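Local coordinates for protein cystathionine beta-lyases/cystathionine gamma-synthases (Corynebacterium glutamicum, PDB 5X5H) that probably makes L,L-cystathionine and succinate from O-succinyl-L-homoserine and L-cysteine with pyridoxal 5'-phosphate as cofactor, a step of methionine biosynthesis, at residues I88-R91 against I92-P96; G108-Y111 against R112-T116. All coordinates share one frame; numbering follows the deposited sequence.

Interaction 1 of 2, residues I88-R91 against I92-P96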
ATOM      1  N   ILE A  88     -15.768   7.315  20.694  1.00 11.61           N
ATOM      2  CA  ILE A  88     -16.285   5.996  21.103  1.00 11.85           C
ATOM      3  C   ILE A  88     -16.174   5.833  22.591  1.00 12.72           C
ATOM      4  O   ILE A  88     -17.166   5.374  23.225  1.00 13.32           O
ATOM      5  CB  ILE A  88     -15.504   4.857  20.396  1.00 14.73           C
ATOM      6  CG1 ILE A  88     -15.776   4.825  18.889  1.00 18.20           C
ATOM      7  CG2 ILE A  88     -15.895   3.509  21.005  1.00 16.27           C
ATOM      8  CD1 ILE A  88     -17.212   4.686  18.470  1.00 21.76           C
ATOM      9  N   LEU A  89     -15.055   6.188  23.229  1.00 12.57           N
ATOM     10  CA  LEU A  89     -14.941   5.999  24.658  1.00 14.86           C
ATOM     11  C   LEU A  89     -15.952   6.881  25.362  1.00 14.42           C
ATOM     12  O   LEU A  89     -16.646   6.450  26.327  1.00 15.65           O
ATOM     13  CB  LEU A  89     -13.479   6.259  25.125  1.00 19.04           C
ATOM     14  CG  LEU A  89     -12.814   5.715  26.324  1.00 21.83           C
ATOM     15  CD1 LEU A  89     -13.200   4.310  26.658  1.00 19.09           C
ATOM     16  CD2 LEU A  89     -11.358   6.104  26.174  1.00 25.70           C
ATOM     17  N   PHE A  90     -16.191   8.100  24.921  1.00 13.65           N
ATOM     18  CA  PHE A  90     -17.171   8.996  25.464  1.00 14.20           C
ATOM     19  C   PHE A  90     -18.560   8.321  25.412  1.00 14.68           C
ATOM     20  O   PHE A  90     -19.391   8.413  26.348  1.00 16.20           O
ATOM     21  CB  PHE A  90     -17.291  10.371  24.801  1.00 15.27           C
ATOM     22  CG  PHE A  90     -16.202  11.362  25.086  1.00 14.58           C
ATOM     23  CD1 PHE A  90     -15.182  11.180  25.988  1.00 17.00           C
ATOM     24  CD2 PHE A  90     -16.179  12.490  24.329  1.00 18.88           C
ATOM     25  CE1 PHE A  90     -14.170  12.173  26.175  1.00 18.10           C
ATOM     26  CE2 PHE A  90     -15.201  13.464  24.524  1.00 17.53           C
ATOM     27  CZ  PHE A  90     -14.254  13.284  25.451  1.00 16.35           C
ATOM     28  N   ARG A  91     -18.913   7.714  24.270  1.00 13.03           N
ATOM     29  CA  ARG A  91     -20.232   7.143  24.057  1.00 14.22           C
ATOM     30  C   ARG A  91     -20.438   5.938  24.869  1.00 15.15           C
ATOM     31  O   ARG A  91     -21.623   5.619  25.088  1.00 17.29           O
ATOM     32  CB  ARG A  91     -20.445   6.929  22.527  1.00 14.62           C
ATOM     33  CG  ARG A  91     -20.560   8.275  21.855  1.00 15.82           C
ATOM     34  CD  ARG A  91     -20.309   8.074  20.373  1.00 18.92           C
ATOM     35  NE  ARG A  91     -21.552   7.705  19.764  1.00 19.77           N
ATOM     36  CZ  ARG A  91     -21.722   7.457  18.475  1.00 18.72           C
ATOM     37  NH1 ARG A  91     -20.702   7.535  17.665  1.00 19.49           N
ATOM     38  NH2 ARG A  91     -22.946   7.313  18.027  1.00 19.21           N
ATOM     39  N   ILE A  92     -19.417   5.222  25.232  1.00 13.52           N
ATOM     40  CA  ILE A  92     -19.529   4.052  26.113  1.00 14.01           C
ATOM     41  C   ILE A  92     -19.756   4.514  27.572  1.00 16.58           C
ATOM     42  O   ILE A  92     -20.622   4.028  28.283  1.00 16.27           O
ATOM     43  CB  ILE A  92     -18.295   3.187  26.024  1.00 15.13           C
ATOM     44  CG1 ILE A  92     -18.295   2.516  24.650  1.00 15.93           C
ATOM     45  CG2 ILE A  92     -18.242   2.137  27.132  1.00 14.82           C
ATOM     46  CD1 ILE A  92     -16.974   1.908  24.316  1.00 16.36           C
ATOM     47  N   ILE A  93     -18.968   5.490  28.013  1.00 13.44           N
ATOM     48  CA  ILE A  93     -18.916   5.855  29.426  1.00 13.73           C
ATOM     49  C   ILE A  93     -20.063   6.793  29.756  1.00 15.51           C
ATOM     50  O   ILE A  93     -20.534   6.725  30.933  1.00 16.40           O
ATOM     51  CB  ILE A  93     -17.561   6.453  29.742  1.00 13.72           C
ATOM     52  CG1 ILE A  93     -16.496   5.376  29.655  1.00 14.86           C
ATOM     53  CG2 ILE A  93     -17.515   7.018  31.208  1.00 16.08           C
ATOM     54  CD1 ILE A  93     -15.083   5.810  29.803  1.00 14.77           C
ATOM     55  N   LEU A  94     -20.486   7.636  28.872  1.00 13.95           N
ATOM     56  CA  LEU A  94     -21.454   8.714  29.167  1.00 14.07           C
ATOM     57  C   LEU A  94     -22.778   8.380  28.468  1.00 15.80           C
ATOM     58  O   LEU A  94     -22.841   7.694  27.396  1.00 16.22           O
ATOM     59  CB  LEU A  94     -20.964   9.993  28.559  1.00 15.87           C
ATOM     60  CG  LEU A  94     -19.606  10.488  29.070  1.00 15.81           C
ATOM     61  CD1 LEU A  94     -19.046  11.572  28.243  1.00 16.46           C
ATOM     62  CD2 LEU A  94     -19.619  10.942  30.529  1.00 18.57           C
ATOM     63  N   LYS A  95     -23.840   8.936  29.039  1.00 15.80           N
ATOM     64  CA  LYS A  95     -25.176   9.079  28.476  1.00 15.49           C
ATOM     65  C   LYS A  95     -25.766  10.417  28.808  1.00 17.37           C
ATOM     66  O   LYS A  95     -25.165  11.118  29.659  1.00 17.22           O
ATOM     67  CB  LYS A  95     -26.083   7.922  29.072  1.00 16.03           C
ATOM     68  CG  LYS A  95     -25.638   6.519  28.719  1.00 15.96           C
ATOM     69  CD  LYS A  95     -25.705   6.259  27.199  1.00 17.72           C
ATOM     70  CE  LYS A  95     -25.040   4.912  26.816  1.00 19.53           C
ATOM     71  NZ  LYS A  95     -23.595   4.855  27.151  1.00 20.16           N
ATOM     72  N   PRO A  96     -26.876  10.818  28.187  1.00 18.11           N
ATOM     73  CA  PRO A  96     -27.536  12.086  28.630  1.00 18.31           C
ATOM     74  C   PRO A  96     -27.727  12.125  30.150  1.00 17.35           C
ATOM     75  O   PRO A  96     -28.004  11.122  30.795  1.00 19.09           O
ATOM     76  CB  PRO A  96     -28.865  12.045  27.912  1.00 18.13           C
ATOM     77  CG  PRO A  96     -28.539  11.194  26.632  1.00 18.39           C
ATOM     78  CD  PRO A  96     -27.734  10.124  27.171  1.00 17.69           C
TER

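Interaction 2 of 2, residues G108-Y111 against R112-T116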
ATOM      1  N   GLY A 108      -7.259  20.712  21.711  1.00 20.16           N
ATOM      2  CA  GLY A 108      -8.421  21.534  21.285  1.00 18.37           C
ATOM      3  C   GLY A 108      -9.513  20.643  20.677  1.00 18.61           C
ATOM      4  O   GLY A 108     -10.698  20.892  20.896  1.00 17.38           O
ATOM      5  N   GLY A 109      -9.111  19.547  20.003  1.00 16.66           N
ATOM      6  CA  GLY A 109     -10.112  18.672  19.455  1.00 15.51           C
ATOM      7  C   GLY A 109     -10.965  17.908  20.510  1.00 14.86           C
ATOM      8  O   GLY A 109     -12.142  17.731  20.324  1.00 13.47           O
ATOM      9  N   THR A 110     -10.377  17.499  21.619  1.00 13.45           N
ATOM     10  CA  THR A 110     -11.052  16.901  22.717  1.00 13.61           C
ATOM     11  C   THR A 110     -12.139  17.863  23.318  1.00 13.80           C
ATOM     12  O   THR A 110     -13.297  17.517  23.555  1.00 14.39           O
ATOM     13  CB  THR A 110     -10.131  16.385  23.817  1.00 16.33           C
ATOM     14  OG1 THR A 110      -9.123  15.560  23.199  1.00 17.61           O
ATOM     15  CG2 THR A 110     -10.879  15.676  24.847  1.00 18.81           C
ATOM     16  N   TYR A 111     -11.632  19.060  23.558  1.00 16.55           N
ATOM     17  CA  TYR A 111     -12.498  20.102  24.064  1.00 16.75           C
ATOM     18  C   TYR A 111     -13.679  20.439  23.116  1.00 14.54           C
ATOM     19  O   TYR A 111     -14.820  20.477  23.575  1.00 16.50           O
ATOM     20  CB  TYR A 111     -11.653  21.432  24.288  1.00 17.06           C
ATOM     21  CG  TYR A 111     -12.599  22.643  24.628  1.00 19.44           C
ATOM     22  CD1 TYR A 111     -13.208  22.667  25.838  1.00 19.19           C
ATOM     23  CD2 TYR A 111     -12.904  23.564  23.667  1.00 22.71           C
ATOM     24  CE1 TYR A 111     -14.156  23.700  26.120  1.00 21.39           C
ATOM     25  CE2 TYR A 111     -13.818  24.570  23.948  1.00 22.22           C
ATOM     26  CZ  TYR A 111     -14.364  24.617  25.157  1.00 22.08           C
ATOM     27  OH  TYR A 111     -15.349  25.663  25.375  1.00 29.49           O
ATOM     28  N   ARG A 112     -13.418  20.545  21.837  1.00 13.30           N
ATOM     29  CA  ARG A 112     -14.414  20.840  20.827  1.00 13.68           C
ATOM     30  C   ARG A 112     -15.432  19.732  20.808  1.00 15.52           C
ATOM     31  O   ARG A 112     -16.633  19.958  20.741  1.00 15.34           O
ATOM     32  CB  ARG A 112     -13.821  21.092  19.465  1.00 17.13           C
ATOM     33  CG  ARG A 112     -14.831  21.314  18.327  1.00 22.28           C
ATOM     34  CD  ARG A 112     -14.135  21.612  17.022  1.00 31.46           C
ATOM     35  NE  ARG A 112     -12.925  20.747  16.951  1.00 42.03           N
ATOM     36  CZ  ARG A 112     -12.447  20.092  15.890  1.00 45.29           C
ATOM     37  NH1 ARG A 112     -13.039  20.131  14.688  1.00 58.16           N
ATOM     38  NH2 ARG A 112     -11.347  19.367  16.033  1.00 34.70           N
ATOM     39  N   LEU A 113     -14.978  18.501  20.891  1.00 13.98           N
ATOM     40  CA  LEU A 113     -15.948  17.403  20.901  1.00 13.37           C
ATOM     41  C   LEU A 113     -16.877  17.463  22.071  1.00 14.32           C
ATOM     42  O   LEU A 113     -18.083  17.291  21.905  1.00 14.56           O
ATOM     43  CB  LEU A 113     -15.172  16.050  20.911  1.00 15.01           C
ATOM     44  CG  LEU A 113     -16.003  14.737  20.777  1.00 15.71           C
ATOM     45  CD1 LEU A 113     -16.836  14.681  19.549  1.00 16.34           C
ATOM     46  CD2 LEU A 113     -15.059  13.523  20.864  1.00 17.26           C
ATOM     47  N   ILE A 114     -16.352  17.685  23.262  1.00 13.87           N
ATOM     48  CA  ILE A 114     -17.221  17.818  24.447  1.00 16.32           C
ATOM     49  C   ILE A 114     -18.185  19.019  24.323  1.00 17.02           C
ATOM     50  O   ILE A 114     -19.376  18.887  24.518  1.00 17.31           O
ATOM     51  CB  ILE A 114     -16.363  17.952  25.681  1.00 18.39           C
ATOM     52  CG1 ILE A 114     -15.570  16.637  25.894  1.00 18.63           C
ATOM     53  CG2 ILE A 114     -17.316  18.346  26.847  1.00 20.15           C
ATOM     54  CD1 ILE A 114     -14.440  16.765  26.887  1.00 21.98           C
ATOM     55  N   ASP A 115     -17.567  20.140  24.014  1.00 15.80           N
ATOM     56  CA  ASP A 115     -18.270  21.404  24.177  1.00 17.79           C
ATOM     57  C   ASP A 115     -19.246  21.649  23.022  1.00 19.06           C
ATOM     58  O   ASP A 115     -20.310  22.236  23.277  1.00 18.46           O
ATOM     59  CB  ASP A 115     -17.313  22.537  24.247  1.00 19.19           C
ATOM     60  CG  ASP A 115     -18.064  23.913  24.384  1.00 21.03           C
ATOM     61  OD1 ASP A 115     -18.617  24.144  25.465  1.00 22.11           O
ATOM     62  OD2 ASP A 115     -18.090  24.678  23.419  1.00 20.91           O
ATOM     63  N   THR A 116     -18.943  21.269  21.780  1.00 15.06           N
ATOM     64  CA  THR A 116     -19.873  21.433  20.665  1.00 16.92           C
ATOM     65  C   THR A 116     -20.816  20.278  20.514  1.00 20.62           C
ATOM     66  O   THR A 116     -22.029  20.454  20.354  1.00 22.62           O
ATOM     67  CB  THR A 116     -19.080  21.731  19.346  1.00 19.10           C
ATOM     68  OG1 THR A 116     -18.415  22.996  19.416  1.00 21.96           O
ATOM     69  CG2 THR A 116     -20.037  21.735  18.151  1.00 22.10           C
TER

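Interaction 1 of 2, residues I88-R91 against I92-P96
Lys95 reaches back past the end of helix 82-93 to the carbonyl of Arg91. Its CB points away from residues 88-91, but the chain bends twice, at chi2 (-63°) and again at chi4 (-62°), and so curls round until CE lies 3.9 Å from Arg91 O. The ammonium at the tip then donates to two carbonyls: NZ is 3.0 Å from Arg91 O, approaching with a modest tilt from the carbonyl plane, and 2.9 Å from Leu94 O, which it meets from above that plane. Those two oxygens sit close together, and a shared positive charge between them probably eases their mutual repulsion. NZ also hydrogen-bonds a glycerol, probably from the crystallisation liquor.

Upstream, ordinary helical bonds run from Ile92 N to Ile88 O, from Ile93 N to Leu89 O and from Leu94 N to Phe90 O. Leu94 has already left helical geometry, yet its CD1 still packs on Phe90 CB at 4.0 Å. Ile92 lays CD1 against Ile88 CG2 (3.8 Å), while Ile93 and Leu89 run side by side with their CD1 methyls touching. Arg91 turns elsewhere, to salt bridges with Asp87 of its own chain and Asp87 of the second subunit. This is the C-terminal end of helix 82-93, where a lysine side chain folds back on a last-turn carbonyl and the chain passes into the loop before strand 99-103.

Interaction 2 of 2, residues G108-Y111 against R112-T116
One face of the Tyr111 ring is covered by Asp115 CB, which stands 4.0 Å from the ring centroid and 24° off the normal, a CH-pi contact offset toward the hydroxyl end. The carboxylate follows the ring outward, its plane within 10° of the ring plane, and Asp115 CG comes 3.4 Å from Tyr111 OH. With chi1 at 171°, Tyr111 CG lies anti to the backbone N, which sends the ring along the helix over the next turn instead of back toward the start. Asp115 OD1 is hydrogen-bonded to Tyr125 OH, and the Tyr125 side chain also packs on Tyr111.

The other flat group is the guanidinium of Arg112. Gly109 CA meets its edge, near its plane, 3.7 Å from NH2; the Arg112 side chain runs extended through chi1 and chi2 and bends at chi3, which brings the guanidinium back alongside the first turn. On the inner side Ile114 sets CG1 3.4 Å from Thr110 O, and its CD1 lies loosely near Thr110 CG2. Four backbone bonds bind the turns, among them Asp115 N to Tyr111 O at 2.8 Å and Ile114 N to Thr110 O at 3.1 Å, the latter nearly straight. Helix 108-118 is the crossover of the beta-alpha-beta unit formed with strands 99-103 and 124-128, and it starts directly after Tyr107, which binds pyridoxal phosphate.

In the fold
Interactions 1 and 2 lie in series on two neighbouring helices, 82-93 and 108-118, and meet directly: Phe90 CE2 packs on Ile114 CG1 at 3.5 Å, with Leu113 and Thr110 also against its ring. Both are largely buried, and both touch the second subunit. Residues 88-96 form a helix end: Leu89, Phe90, Ile93 and Leu94 lie against strand 144-150, Leu89 and Ile93 also on 175-179, whereas Ile88 and Ile92 meet helix 222-235. Its polar contacts are Lys95 on two main-chain carbonyls and Arg91 at the subunit interface. In residues 108-116 helical backbone bonding continues throughout, and an aromatic-aspartate pair faces strand 124-128. Interaction 2 sits nearer the cofactor.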